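Long-range contact in rifin (PDB 7JZI), which belongs to the variant surface antigens of Plasmodium falciparum and is probably displayed on infected red cells, where such proteins can engage host immune receptors: residues A62-M67 against K100-I105. Numbering follows the deposited sequence.
Sequences AIDTEM and KQKDAI. With PT (platinum (II) ion), chain E.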
loop_
_atom_site.group_PDB
_atom_site.type_symbol
_atom_site.label_atom_id
_atom_site.label_comp_id
_atom_site.label_asym_id
_atom_site.label_seq_id
_atom_site.Cartn_x
_atom_site.Cartn_y
_atom_site.Cartn_z
ATOM N N ALA B 62 -5.834 7.577 5.392
ATOM C CA ALA B 62 -5.433 8.332 4.210
ATOM C C ALA B 62 -4.154 7.767 3.613
ATOM O O ALA B 62 -4.059 7.590 2.389
ATOM C CB ALA B 62 -5.257 9.808 4.557
ATOM N N ILE B 63 -3.184 7.420 4.469
ATOM C CA ILE B 63 -1.934 6.836 3.986
ATOM C C ILE B 63 -2.225 5.628 3.117
ATOM O O ILE B 63 -1.567 5.409 2.092
ATOM C CB ILE B 63 -1.010 6.466 5.162
ATOM C CG1 ILE B 63 -0.561 7.711 5.908
ATOM C CG2 ILE B 63 0.222 5.766 4.665
ATOM C CD1 ILE B 63 0.299 8.614 5.073
ATOM N N ASP B 64 -3.228 4.836 3.494
ATOM C CA ASP B 64 -3.545 3.682 2.668
ATOM C C ASP B 64 -4.091 4.139 1.324
ATOM O O ASP B 64 -3.544 3.786 0.270
ATOM C CB ASP B 64 -4.538 2.766 3.378
ATOM C CG ASP B 64 -4.738 1.447 2.644
ATOM O OD1 ASP B 64 -4.001 1.187 1.666
ATOM O OD2 ASP B 64 -5.644 0.676 3.026
ATOM N N THR B 65 -5.124 4.993 1.340
ATOM C CA THR B 65 -5.753 5.401 0.086
ATOM C C THR B 65 -4.709 5.966 -0.859
ATOM O O THR B 65 -4.495 5.431 -1.957
ATOM C CB THR B 65 -6.868 6.428 0.329
ATOM O OG1 THR B 65 -6.315 7.748 0.335
ATOM C CG2 THR B 65 -7.584 6.168 1.638
ATOM N N GLU B 66 -3.964 6.969 -0.391
ATOM C CA GLU B 66 -2.972 7.577 -1.261
ATOM C C GLU B 66 -1.973 6.545 -1.749
ATOM O O GLU B 66 -1.714 6.459 -2.958
ATOM C CB GLU B 66 -2.240 8.698 -0.539
ATOM C CG GLU B 66 -1.276 9.438 -1.441
ATOM C CD GLU B 66 -1.401 10.930 -1.292
ATOM O OE1 GLU B 66 -2.093 11.347 -0.343
ATOM O OE2 GLU B 66 -0.801 11.675 -2.102
ATOM N N MET B 67 -1.475 5.690 -0.846
ATOM C CA MET B 67 -0.449 4.748 -1.272
ATOM C C MET B 67 -0.991 3.834 -2.355
ATOM O O MET B 67 -0.331 3.638 -3.386
ATOM C CB MET B 67 0.070 3.948 -0.077
ATOM C CG MET B 67 1.453 3.351 -0.300
ATOM S SD MET B 67 2.152 2.471 1.118
ATOM C CE MET B 67 1.695 3.562 2.455
ATOM N N LYS B 100 -3.447 -7.148 5.160
ATOM C CA LYS B 100 -4.010 -5.921 4.617
ATOM C C LYS B 100 -3.090 -4.737 4.878
ATOM O O LYS B 100 -2.510 -4.603 5.961
ATOM C CB LYS B 100 -5.386 -5.641 5.225
ATOM C CG LYS B 100 -6.438 -6.720 4.978
ATOM C CD LYS B 100 -6.852 -6.713 3.507
ATOM C CE LYS B 100 -7.282 -8.080 2.998
ATOM N NZ LYS B 100 -7.653 -7.991 1.557
ATOM N N GLN B 101 -2.919 -3.885 3.875
ATOM C CA GLN B 101 -1.985 -2.746 4.024
ATOM C C GLN B 101 -2.470 -1.853 5.162
ATOM O O GLN B 101 -1.657 -1.520 6.027
ATOM C CB GLN B 101 -1.869 -2.003 2.696
ATOM C CG GLN B 101 -0.941 -0.803 2.718
ATOM C CD GLN B 101 -0.846 -0.238 1.326
ATOM O OE1 GLN B 101 -0.923 0.967 1.117
ATOM N NE2 GLN B 101 -0.715 -1.120 0.352
ATOM N N LYS B 102 -3.750 -1.490 5.159
ATOM C CA LYS B 102 -4.226 -0.571 6.183
ATOM C C LYS B 102 -3.959 -1.122 7.574
ATOM O O LYS B 102 -3.619 -0.364 8.488
ATOM C CB LYS B 102 -5.717 -0.292 5.966
ATOM C CG LYS B 102 -6.442 0.523 7.039
ATOM C CD LYS B 102 -7.123 -0.356 8.075
ATOM C CE LYS B 102 -7.971 0.480 9.016
ATOM N NZ LYS B 102 -7.195 0.997 10.171
ATOM N N ASP B 103 -4.062 -2.441 7.744
ATOM C CA ASP B 103 -3.785 -3.021 9.051
ATOM C C ASP B 103 -2.311 -2.890 9.405
ATOM O O ASP B 103 -1.972 -2.557 10.546
ATOM C CB ASP B 103 -4.228 -4.483 9.086
ATOM C CG ASP B 103 -5.714 -4.630 9.350
ATOM O OD1 ASP B 103 -6.322 -3.688 9.909
ATOM O OD2 ASP B 103 -6.275 -5.686 8.994
ATOM N N ALA B 104 -1.421 -3.102 8.430
ATOM C CA ALA B 104 0.007 -2.945 8.687
ATOM C C ALA B 104 0.356 -1.498 9.010
ATOM O O ALA B 104 1.166 -1.232 9.908
ATOM C CB ALA B 104 0.811 -3.433 7.483
ATOM N N ILE B 105 -0.264 -0.549 8.307
ATOM C CA ILE B 105 -0.009 0.858 8.587
ATOM C C ILE B 105 -0.482 1.207 9.992
ATOM O O ILE B 105 0.213 1.898 10.750
ATOM C CB ILE B 105 -0.682 1.735 7.515
ATOM C CG1 ILE B 105 -0.135 1.387 6.131
ATOM C CG2 ILE B 105 -0.456 3.202 7.794
ATOM C CD1 ILE B 105 -0.582 2.327 5.046
HETATM PT PT PT E . -7.847 -10.220 1.958
#
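Ile105 CD1 meets two methyls at once, Ile63 CG2 and Met67 CE, in the tight, apolar part of this contact. It packs 3.6 Å from Ile63 CG2, the branch that is anti to the backbone N. The CG1 arm of Ile63 leads away from Ile105. Met67 reaches Ile105 tip to tip. The turn about its CG-SD bond swings CE back, to 3.7 Å from Ile105 CD1.

Gln101 borders this apolar patch with an extended side chain. Its amide end crosses Met67 and comes near the Asp64 carboxylate, the two planes 48° apart.

Asp64 is partly exposed but packs closely. Its CG is anti to the backbone N (chi1 -171°), which carries the carboxylate to the N-terminal turn of helix 101-127. Asp64 OD2 sits 3.1 Å from Lys102 CB and 3.6 Å from Lys102 N, where the helix end would probably favour a negative charge. The loose, solvent side is the outer part of Lys102, which bends away. Lys100, at the N-cap, faces elsewhere. Its NZ binds a platinum ion, probably a crystallographic additive, with Met98 also in the site.

This is side-chain packing in an all-helical piece of the rifin chain. Helices 56-70 and 101-127 run obliquely antiparallel, their short segment axes 9.3 Å apart at 135°. Arg85 of helix 84-88 touches both Met67 and Gln101, while Val36 and Leu39, in a loop, cover Ile63.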